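Local structure of CglIIR protein (Corynebacterium glutamicum, 6F1S) at residues F23-R28 and P68-L73; H46-T51 and V95-R100; P88-R93 and A123-I128; K101-T106 and E133-A138. The protein probably takes part in DNA restriction as the H subunit of the CglI endonuclease, a subunit that contains a helicase-like NTPase motor and whose C-terminal domain forms this chain. All blocks are in the same frame, centred on the assembly; numbering follows the deposited sequence.

Interaction 1: F23-R28 and P68-L73; sequences FAADPR and PNDLDL
A loop-to-loop junction is made here by the carboxylate of Asp-70, which receives two successive backbone amides, those of Ala-25 and Asp-26. OD1 accepts Ala-25 N at 2.9 Å through its syn lone pair, in a nearly straight bond (164°). OD2 takes Asp-26 N, also at 2.9 Å and on its syn side, somewhat out of the carboxylate plane. The group is thereby gripped at both oxygens, which should fix its rotation; aspartate suits the place because its short stem carries two acceptors on one rigid group. Its chi1 of 180° sets CG anti to the backbone N, on the way to the 23-28 loop. Beside this polar grip, Leu-71 supplies the apolar half of the contact. Its CD2 lies 3.6 Å from Ala-24 CB and 3.5 Å from Ala-24 N, and the small alanine lets the leucine come right up to the main chain. Ala-24 pairs through its backbone with Pro-155, and Leu-71 packs on Ile-157, both of strand 152-158. One loop runs from strand 21-23 to strand 28-29, while the other leads from strand 64-65 to Asp-72, the N-cap of helix 73-86.

Interaction 2: H46-T51 and V95-R100; sequences HGEDST and VLRTNR
Glu-48, just past the glycine that ends helix 32-46, meets the 95-100 segment with both its backbone and its carboxylate. Its carbonyl O accepts the amide of Leu-96, Leu-96 N to Glu-48 O being 2.8 Å, on a lone pair in the carbonyl plane. The same oxygen also receives a CA-H...O contact from Val-95 CA at 3.1 Å. CG sits between the backbone N and the carbonyl carbon (chi1 61°), and beyond it the chain runs extended toward Arg-97. There OE1 forms a salt bridge to Arg-97 NH1 at 3.2 Å. The carboxylate comes to the edge of the guanidinium with the two planes 86° apart, so the pair is joined through one nitrogen and not as a flat two-point bridge. Val-95 CG1 covers part of one guanidinium face, and Asp-114 holds NH2 in a second salt bridge, so two acidic residues share this arginine.

Asp-49 comes next, paired with Val-95 in an antiparallel non-hydrogen-bonded pair whose CA atoms are 4.6 Å apart. Its OD1 touches Val-95 CG2 at 3.9 Å, while OD2 is salt-bridged to Arg-93 and accepts a hydrogen bond from a water, itself only weakly bonded to Arg-97 NH2. Ser-50 continues the strand by backbone bonding to Met-94.

Leu-96 packs on Tyr-42 and Leu-43 of helix 32-46, whereas Asp-49 and Arg-97 reach Leu-117 of helix 112-120. Helices on both faces of a mixed central sheet, with 49-52 as its antiparallel edge strand, are typical of a layered alpha/beta domain.

Interaction 3: P88-R93 and A123-I128; sequences PHLTAR and AHPLLI
His-124 leans on Arg-93 from its first side-chain atom, CB lying 3.8 Å from Arg-93 CB. CG, anti to the carbonyl carbon (chi1 -64°), passes within 3.6 Å of Thr-91 O. The ring is then turned by chi2 (-78°) to bring ND1 to that same oxygen, to which it donates at 2.7 Å. The acceptor lies near the ring plane, but the donor stands 43° out of the carbonyl plane. Farther round the ring, CE1 comes 3.5 Å from Thr-91 OG1, the two side chains lying side by side. Histidine suits this spot because a ring N-H so near the main chain can bind a backbone carbonyl next to the strand pairing.

That pairing joins the two parallel strands of a beta-alpha-beta unit, 92-100 and 126-132, linked through helix 112-120. Arg-93 N donates to Pro-125 O and Leu-127 N to Arg-93 O, each at 2.8 Å. The extended stem of Arg-93 runs alongside Leu-126, and Leu-126 CD1 touches Arg-93 CB at 3.8 Å, while the guanidinium goes on to salt bridges with Asp-49 and Glu-121. Leu-90 CD2 meets Pro-125 CD tip to tip at 4.1 Å, near Phe-83 of helix 73-86 and Met-54 of helix 54-61.

Interaction 4: K101-T106 and E133-A138; sequences KVNQGT and EGVNDA. With EDO (1,2-ethanediol), chain C.
The carboxamide of Asn-103 meets Val-135 with its oxygen end: OD1 is 3.3 Å from Val-135 CG1, the side chains crossing at a slant. The same OD1 accepts a hydrogen bond at 2.7 Å from a water that donates its other hydrogen to Val-135 O, so an exposed polar side chain is tied to the opposite backbone through solvent. A second flat group, the peptide carbonyl of Glu-133, is met in its plane by the ammonium of Lys-101, with NZ to Glu-133 O at 2.8 Å.

Lysine suits the place because of its length. CG is anti to the carbonyl carbon, a bend at chi2 (-71°) places CD, and the rest runs extended to the far loop. On the way CD slides past Val-135 CG2 at 3.7 Å, the two side chains pointing in opposite directions, so the aliphatic stem pairs with a branched apolar residue while its charged end finds a carbonyl. The carboxylate of Glu-133 turns instead to Arg-131. At the near end, Lys-101 N makes a weak hydrogen bond to O2 of a 1,2-ethanediol, probably from the crystallisation liquor.

Asn-103 opens a type II turn with Gly-105 at its third position, where positive phi (81°) comes easily to glycine. The contact joins the loops that follow the parallel strands 92-100 and 126-132 of the beta-alpha-beta unit, one of them leading into helix 136-141 through Val-135 at its N-cap position.

Overall arrangement
Interactions 2 and 3 belong to the central sheet and share strand 92-100, which pairs antiparallel with 49-52 in one and parallel with 126-132 in the other; interaction 3 rests mainly on backbone bonds, interaction 2 combines one with a salt bridge, and a salt bridge from Asp-49 to Arg-93 connects them directly. Interactions 1 and 4 join loops instead, relying on side chains that bind backbone atoms: a carboxylate accepts amides in interaction 1, an ammonium donates to a carbonyl in interaction 4. Interaction 4 is a surface contact with no buried residue, the others partly buried. Gln-104 donates to Ala-25 O, so interactions 1 and 4 touch although their centres are about 17 Å apart.

Interaction 1: F23-R28 and P68-L73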
# COMPACT_ATOMS: atom_id res chain seq x y z
N PHE A 23 -3.10 6.82 -2.55
CA PHE A 23 -2.65 6.24 -1.29
C PHE A 23 -3.56 6.64 -0.13
O PHE A 23 -4.17 7.71 -0.15
CB PHE A 23 -1.18 6.64 -1.00
CG PHE A 23 -1.02 7.93 -0.23
CD1 PHE A 23 -0.96 9.14 -0.90
CD2 PHE A 23 -0.89 7.92 1.15
CE1 PHE A 23 -0.80 10.33 -0.20
CE2 PHE A 23 -0.72 9.10 1.86
CZ PHE A 23 -0.68 10.31 1.18
N ALA A 24 -3.67 5.76 0.85
CA ALA A 24 -4.46 6.03 2.04
C ALA A 24 -3.76 7.04 2.94
O ALA A 24 -2.68 6.78 3.46
CB ALA A 24 -4.72 4.74 2.81
N ALA A 25 -4.40 8.19 3.13
CA ALA A 25 -3.87 9.25 3.99
C ALA A 25 -3.88 8.82 5.45
O ALA A 25 -2.96 9.14 6.20
CB ALA A 25 -4.67 10.52 3.82
N ASP A 26 -4.92 8.09 5.84
CA ASP A 26 -5.10 7.71 7.23
C ASP A 26 -5.54 6.25 7.38
O ASP A 26 -6.65 5.97 7.82
CB ASP A 26 -6.12 8.64 7.90
CG ASP A 26 -6.18 8.47 9.40
OD1 ASP A 26 -5.19 7.99 9.99
OD2 ASP A 26 -7.22 8.82 10.01
N PRO A 27 -4.66 5.30 7.02
CA PRO A 27 -5.06 3.89 7.10
C PRO A 27 -5.13 3.38 8.53
O PRO A 27 -4.47 3.92 9.42
CB PRO A 27 -3.95 3.18 6.33
CG PRO A 27 -2.76 4.06 6.49
CD PRO A 27 -3.29 5.46 6.51
N ARG A 28 -5.94 2.34 8.74
CA ARG A 28 -5.98 1.62 10.01
C ARG A 28 -5.77 0.13 9.77
O ARG A 28 -6.35 -0.43 8.85
CB ARG A 28 -7.32 1.86 10.72
N PRO A 68 -13.71 5.01 2.61
CA PRO A 68 -13.86 4.96 1.15
C PRO A 68 -13.50 6.27 0.46
O PRO A 68 -13.01 6.24 -0.67
CB PRO A 68 -15.34 4.64 0.97
CG PRO A 68 -15.71 3.90 2.20
CD PRO A 68 -14.93 4.54 3.30
N ASN A 69 -13.73 7.39 1.13
CA ASN A 69 -13.41 8.69 0.54
C ASN A 69 -11.92 8.97 0.56
O ASN A 69 -11.41 9.77 -0.24
CB ASN A 69 -14.16 9.81 1.27
CG ASN A 69 -15.65 9.77 1.01
OD1 ASN A 69 -16.42 9.24 1.80
ND2 ASN A 69 -16.06 10.34 -0.12
N ASP A 70 -11.21 8.31 1.47
CA ASP A 70 -9.76 8.42 1.55
C ASP A 70 -9.12 7.52 0.50
O ASP A 70 -8.42 7.99 -0.39
CB ASP A 70 -9.29 8.05 2.96
CG ASP A 70 -7.78 8.13 3.12
OD1 ASP A 70 -7.10 8.73 2.26
OD2 ASP A 70 -7.27 7.61 4.13
N LEU A 71 -9.37 6.22 0.61
CA LEU A 71 -8.87 5.26 -0.36
C LEU A 71 -9.92 4.17 -0.57
O LEU A 71 -10.28 3.45 0.36
CB LEU A 71 -7.55 4.65 0.12
CG LEU A 71 -6.89 3.69 -0.86
CD1 LEU A 71 -6.55 4.41 -2.16
CD2 LEU A 71 -5.65 3.04 -0.26
N ASP A 72 -10.43 4.07 -1.79
CA ASP A 72 -11.51 3.15 -2.06
C ASP A 72 -10.96 1.75 -2.36
O ASP A 72 -10.69 1.42 -3.51
CB ASP A 72 -12.37 3.65 -3.22
CG ASP A 72 -13.69 2.94 -3.30
OD1 ASP A 72 -14.03 2.19 -2.35
OD2 ASP A 72 -14.41 3.14 -4.30
N LEU A 73 -10.80 0.95 -1.31
CA LEU A 73 -10.19 -0.36 -1.46
C LEU A 73 -11.15 -1.37 -2.08
O LEU A 73 -10.73 -2.27 -2.79
CB LEU A 73 -9.69 -0.87 -0.10
CG LEU A 73 -8.37 -0.22 0.32
CD1 LEU A 73 -7.94 -0.67 1.70
CD2 LEU A 73 -7.31 -0.53 -0.71
O HOH W 1 -6.49 8.00 -1.99

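Interaction 2: H46-T51 and V95-R100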
# COMPACT_ATOMS: atom_id res chain seq x y z
N HIS A 46 10.59 -13.25 -0.45
CA HIS A 46 10.34 -12.99 -1.86
C HIS A 46 10.89 -11.68 -2.39
O HIS A 46 10.92 -11.46 -3.60
CB HIS A 46 8.84 -13.06 -2.13
CG HIS A 46 8.26 -14.41 -1.84
ND1 HIS A 46 8.64 -15.54 -2.51
CD2 HIS A 46 7.33 -14.80 -0.93
CE1 HIS A 46 7.97 -16.58 -2.04
NE2 HIS A 46 7.17 -16.16 -1.08
N GLY A 47 11.33 -10.80 -1.49
CA GLY A 47 11.97 -9.56 -1.88
C GLY A 47 11.07 -8.34 -1.81
O GLY A 47 9.86 -8.44 -1.66
N GLU A 48 11.68 -7.17 -1.94
CA GLU A 48 10.96 -5.91 -1.84
C GLU A 48 10.19 -5.56 -3.12
O GLU A 48 9.26 -4.76 -3.09
CB GLU A 48 11.92 -4.78 -1.48
CG GLU A 48 13.02 -4.55 -2.50
CD GLU A 48 13.92 -3.37 -2.13
OE1 GLU A 48 13.64 -2.71 -1.10
OE2 GLU A 48 14.89 -3.12 -2.87
N ASP A 49 10.58 -6.16 -4.24
CA ASP A 49 9.94 -5.88 -5.53
C ASP A 49 9.64 -7.19 -6.23
O ASP A 49 10.55 -7.86 -6.72
CB ASP A 49 10.84 -4.99 -6.40
CG ASP A 49 10.12 -4.43 -7.63
OD1 ASP A 49 9.03 -4.92 -7.98
OD2 ASP A 49 10.66 -3.49 -8.24
N SER A 50 8.37 -7.56 -6.27
CA SER A 50 7.99 -8.88 -6.77
C SER A 50 6.68 -8.83 -7.52
O SER A 50 6.00 -7.80 -7.53
CB SER A 50 7.88 -9.87 -5.62
OG SER A 50 6.77 -9.58 -4.78
N THR A 51 6.31 -9.94 -8.14
CA THR A 51 4.94 -10.08 -8.62
C THR A 51 4.23 -11.04 -7.68
O THR A 51 4.86 -11.87 -7.03
CB THR A 51 4.87 -10.59 -10.07
OG1 THR A 51 5.47 -11.89 -10.15
CG2 THR A 51 5.60 -9.63 -11.00
N VAL A 95 5.50 -3.70 -4.13
CA VAL A 95 6.74 -3.11 -3.65
C VAL A 95 6.61 -2.82 -2.16
O VAL A 95 5.69 -2.13 -1.72
CB VAL A 95 7.08 -1.82 -4.43
CG1 VAL A 95 8.33 -1.15 -3.86
CG2 VAL A 95 7.26 -2.13 -5.91
N LEU A 96 7.54 -3.37 -1.38
CA LEU A 96 7.57 -3.18 0.07
C LEU A 96 8.80 -2.37 0.45
O LEU A 96 9.92 -2.80 0.18
CB LEU A 96 7.60 -4.53 0.80
CG LEU A 96 6.55 -5.58 0.47
CD1 LEU A 96 6.79 -6.86 1.28
CD2 LEU A 96 5.15 -5.05 0.71
N ARG A 97 8.58 -1.22 1.06
CA ARG A 97 9.68 -0.39 1.56
C ARG A 97 9.61 -0.27 3.07
O ARG A 97 8.54 -0.03 3.64
CB ARG A 97 9.65 1.01 0.94
CG ARG A 97 9.56 1.05 -0.56
CD ARG A 97 10.85 0.63 -1.22
NE ARG A 97 10.78 0.89 -2.65
CZ ARG A 97 11.47 0.21 -3.56
NH1 ARG A 97 12.28 -0.77 -3.19
NH2 ARG A 97 11.33 0.51 -4.85
N THR A 98 10.75 -0.41 3.73
CA THR A 98 10.79 -0.24 5.17
C THR A 98 11.68 0.95 5.54
O THR A 98 12.30 1.57 4.67
CB THR A 98 11.29 -1.51 5.87
OG1 THR A 98 12.61 -1.82 5.42
CG2 THR A 98 10.36 -2.68 5.54
N ASN A 99 11.71 1.28 6.84
CA ASN A 99 12.47 2.41 7.36
C ASN A 99 12.06 3.72 6.65
O ASN A 99 12.88 4.60 6.44
CB ASN A 99 13.98 2.16 7.22
CG ASN A 99 14.82 3.27 7.85
OD1 ASN A 99 14.49 3.79 8.91
ND2 ASN A 99 15.90 3.65 7.16
N ARG A 100 10.79 3.83 6.30
CA ARG A 100 10.29 5.07 5.72
C ARG A 100 9.99 6.07 6.82
O ARG A 100 9.58 5.70 7.92
CB ARG A 100 9.04 4.82 4.87
CG ARG A 100 9.25 3.86 3.69
CD ARG A 100 10.32 4.35 2.71
NE ARG A 100 11.67 4.05 3.18
CZ ARG A 100 12.77 4.63 2.71
NH1 ARG A 100 12.69 5.53 1.74
NH2 ARG A 100 13.96 4.30 3.21
O HOH W 2 12.85 -1.80 -6.84

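Interaction 3: P88-R93 and A123-I128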
# COMPACT_ATOMS: atom_id res chain seq x y z
N PRO A 88 -6.50 -14.22 -16.69
CA PRO A 88 -6.17 -15.15 -15.61
C PRO A 88 -4.68 -15.22 -15.27
O PRO A 88 -4.33 -15.54 -14.13
CB PRO A 88 -6.66 -16.50 -16.16
CG PRO A 88 -7.72 -16.14 -17.13
CD PRO A 88 -7.26 -14.87 -17.77
N HIS A 89 -3.82 -14.93 -16.23
CA HIS A 89 -2.38 -15.01 -16.02
C HIS A 89 -1.81 -13.72 -15.43
O HIS A 89 -0.70 -13.72 -14.89
CB HIS A 89 -1.65 -15.35 -17.32
CG HIS A 89 -1.42 -16.81 -17.52
ND1 HIS A 89 -2.42 -17.68 -17.92
CD2 HIS A 89 -0.30 -17.57 -17.38
CE1 HIS A 89 -1.92 -18.90 -18.02
NE2 HIS A 89 -0.64 -18.86 -17.69
N LEU A 90 -2.56 -12.63 -15.55
CA LEU A 90 -2.09 -11.34 -15.09
C LEU A 90 -1.82 -11.33 -13.58
O LEU A 90 -2.64 -11.79 -12.79
CB LEU A 90 -3.09 -10.23 -15.44
CG LEU A 90 -2.63 -8.82 -15.07
CD1 LEU A 90 -1.31 -8.49 -15.77
CD2 LEU A 90 -3.70 -7.79 -15.41
N THR A 91 -0.65 -10.82 -13.20
CA THR A 91 -0.29 -10.72 -11.80
C THR A 91 -0.13 -9.26 -11.38
O THR A 91 0.06 -8.38 -12.22
CB THR A 91 1.03 -11.49 -11.49
OG1 THR A 91 2.09 -10.98 -12.31
CG2 THR A 91 0.86 -12.98 -11.74
N ALA A 92 -0.23 -9.01 -10.09
CA ALA A 92 0.01 -7.69 -9.55
C ALA A 92 1.48 -7.55 -9.18
O ALA A 92 2.15 -8.53 -8.88
CB ALA A 92 -0.88 -7.41 -8.34
N ARG A 93 1.97 -6.31 -9.22
CA ARG A 93 3.31 -6.00 -8.75
C ARG A 93 3.22 -5.40 -7.35
O ARG A 93 2.38 -4.54 -7.09
CB ARG A 93 4.01 -5.04 -9.72
CG ARG A 93 5.46 -4.74 -9.39
CD ARG A 93 6.07 -3.85 -10.45
NE ARG A 93 7.46 -3.50 -10.18
CZ ARG A 93 8.15 -2.59 -10.86
NH1 ARG A 93 7.58 -1.93 -11.86
NH2 ARG A 93 9.41 -2.33 -10.53
N ALA A 123 1.68 -2.01 -16.99
CA ALA A 123 1.10 -3.31 -17.28
C ALA A 123 0.47 -3.93 -16.04
O ALA A 123 -0.69 -4.34 -16.06
CB ALA A 123 2.15 -4.25 -17.85
N HIS A 124 1.23 -3.99 -14.96
CA HIS A 124 0.78 -4.65 -13.74
C HIS A 124 0.03 -3.69 -12.82
O HIS A 124 0.47 -2.57 -12.58
CB HIS A 124 1.96 -5.25 -12.97
CG HIS A 124 2.67 -6.34 -13.70
ND1 HIS A 124 2.19 -7.63 -13.77
CD2 HIS A 124 3.85 -6.34 -14.38
CE1 HIS A 124 3.02 -8.37 -14.47
NE2 HIS A 124 4.04 -7.62 -14.85
N PRO A 125 -1.13 -4.14 -12.30
CA PRO A 125 -1.71 -3.44 -11.15
C PRO A 125 -0.65 -3.35 -10.06
O PRO A 125 0.02 -4.35 -9.79
CB PRO A 125 -2.87 -4.34 -10.73
CG PRO A 125 -3.21 -5.11 -11.96
CD PRO A 125 -1.93 -5.30 -12.71
N LEU A 126 -0.47 -2.17 -9.48
CA LEU A 126 0.67 -1.93 -8.61
C LEU A 126 0.25 -1.61 -7.17
O LEU A 126 -0.59 -0.73 -6.95
CB LEU A 126 1.53 -0.79 -9.17
CG LEU A 126 2.77 -0.40 -8.37
CD1 LEU A 126 3.74 -1.56 -8.29
CD2 LEU A 126 3.44 0.83 -8.96
N LEU A 127 0.82 -2.33 -6.21
CA LEU A 127 0.65 -2.02 -4.80
C LEU A 127 2.01 -1.69 -4.17
O LEU A 127 2.92 -2.52 -4.17
CB LEU A 127 -0.01 -3.18 -4.04
CG LEU A 127 -0.12 -3.05 -2.51
CD1 LEU A 127 -1.09 -1.95 -2.10
CD2 LEU A 127 -0.50 -4.38 -1.84
N ILE A 128 2.14 -0.47 -3.66
CA ILE A 128 3.34 -0.07 -2.95
C ILE A 128 3.00 0.08 -1.47
O ILE A 128 2.09 0.83 -1.11
CB ILE A 128 3.91 1.25 -3.50
CG1 ILE A 128 4.20 1.12 -5.00
CG2 ILE A 128 5.16 1.66 -2.73
CD1 ILE A 128 4.81 2.39 -5.63

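Interaction 4: K101-T106 and E133-A138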
# COMPACT_ATOMS: atom_id res chain seq x y z
N LYS A 101 10.23 7.35 6.53
CA LYS A 101 9.97 8.43 7.48
C LYS A 101 9.12 9.51 6.85
O LYS A 101 9.63 10.50 6.33
CB LYS A 101 11.29 9.02 7.98
CG LYS A 101 12.14 8.05 8.77
CD LYS A 101 11.51 7.76 10.11
CE LYS A 101 12.44 6.92 10.97
NZ LYS A 101 11.97 6.86 12.37
N VAL A 102 7.81 9.31 6.89
CA VAL A 102 6.86 10.26 6.34
C VAL A 102 5.82 10.56 7.41
O VAL A 102 5.28 9.65 8.04
CB VAL A 102 6.17 9.69 5.07
CG1 VAL A 102 5.16 10.68 4.51
CG2 VAL A 102 7.20 9.31 4.02
N ASN A 103 5.53 11.84 7.64
CA ASN A 103 4.52 12.18 8.63
C ASN A 103 3.12 12.05 8.05
O ASN A 103 2.92 12.17 6.85
CB ASN A 103 4.73 13.59 9.17
CG ASN A 103 5.94 13.69 10.07
OD1 ASN A 103 5.96 13.15 11.17
ND2 ASN A 103 6.96 14.40 9.60
N GLN A 104 2.16 11.79 8.93
CA GLN A 104 0.78 11.67 8.52
C GLN A 104 0.23 13.04 8.11
O GLN A 104 0.56 14.06 8.72
CB GLN A 104 -0.05 11.06 9.65
CG GLN A 104 -1.40 10.49 9.22
CD GLN A 104 -2.43 11.57 8.96
OE1 GLN A 104 -2.40 12.63 9.56
NE2 GLN A 104 -3.35 11.30 8.03
N GLY A 105 -0.60 13.06 7.07
CA GLY A 105 -1.32 14.25 6.69
C GLY A 105 -0.55 15.26 5.86
O GLY A 105 -1.03 16.37 5.66
N THR A 106 0.63 14.90 5.37
CA THR A 106 1.43 15.83 4.58
C THR A 106 0.98 15.88 3.12
O THR A 106 1.43 16.73 2.35
CB THR A 106 2.93 15.49 4.61
OG1 THR A 106 3.14 14.19 4.05
CG2 THR A 106 3.46 15.53 6.03
N GLU A 133 7.81 3.77 11.01
CA GLU A 133 7.97 3.50 12.43
C GLU A 133 8.78 4.60 13.11
O GLU A 133 9.71 5.14 12.52
CB GLU A 133 8.64 2.14 12.63
CG GLU A 133 8.75 1.69 14.07
CD GLU A 133 9.83 0.65 14.28
OE1 GLU A 133 9.70 -0.47 13.74
OE2 GLU A 133 10.82 0.96 14.97
N GLY A 134 8.42 4.94 14.34
CA GLY A 134 9.19 5.88 15.15
C GLY A 134 9.02 7.32 14.73
O GLY A 134 9.97 8.11 14.77
N VAL A 135 7.80 7.68 14.35
CA VAL A 135 7.48 9.01 13.85
C VAL A 135 6.38 9.66 14.71
O VAL A 135 6.36 10.88 14.91
CB VAL A 135 7.03 8.92 12.36
CG1 VAL A 135 6.03 10.00 12.01
CG2 VAL A 135 8.24 8.98 11.44
N ASN A 136 5.50 8.82 15.24
CA ASN A 136 4.33 9.28 15.98
C ASN A 136 4.66 10.08 17.24
O ASN A 136 4.04 11.12 17.48
CB ASN A 136 3.45 8.08 16.36
CG ASN A 136 2.53 7.65 15.24
OD1 ASN A 136 2.59 8.20 14.13
ND2 ASN A 136 1.67 6.68 15.51
N ASP A 137 5.62 9.60 18.03
CA ASP A 137 5.95 10.24 19.30
C ASP A 137 6.37 11.70 19.14
O ASP A 137 5.87 12.57 19.84
CB ASP A 137 7.06 9.47 20.02
CG ASP A 137 6.55 8.18 20.63
OD1 ASP A 137 5.35 8.10 20.95
OD2 ASP A 137 7.36 7.23 20.77
N ALA A 138 7.29 11.96 18.22
CA ALA A 138 7.75 13.33 17.99
C ALA A 138 6.59 14.23 17.58
O ALA A 138 6.45 15.35 18.08
CB ALA A 138 8.84 13.36 16.94
C1 EDO C . 9.91 8.16 1.19
O1 EDO C . 9.31 9.40 0.78
C2 EDO C . 11.24 8.40 1.89
O2 EDO C . 11.11 8.25 3.31
O HOH W 3 7.52 13.02 13.32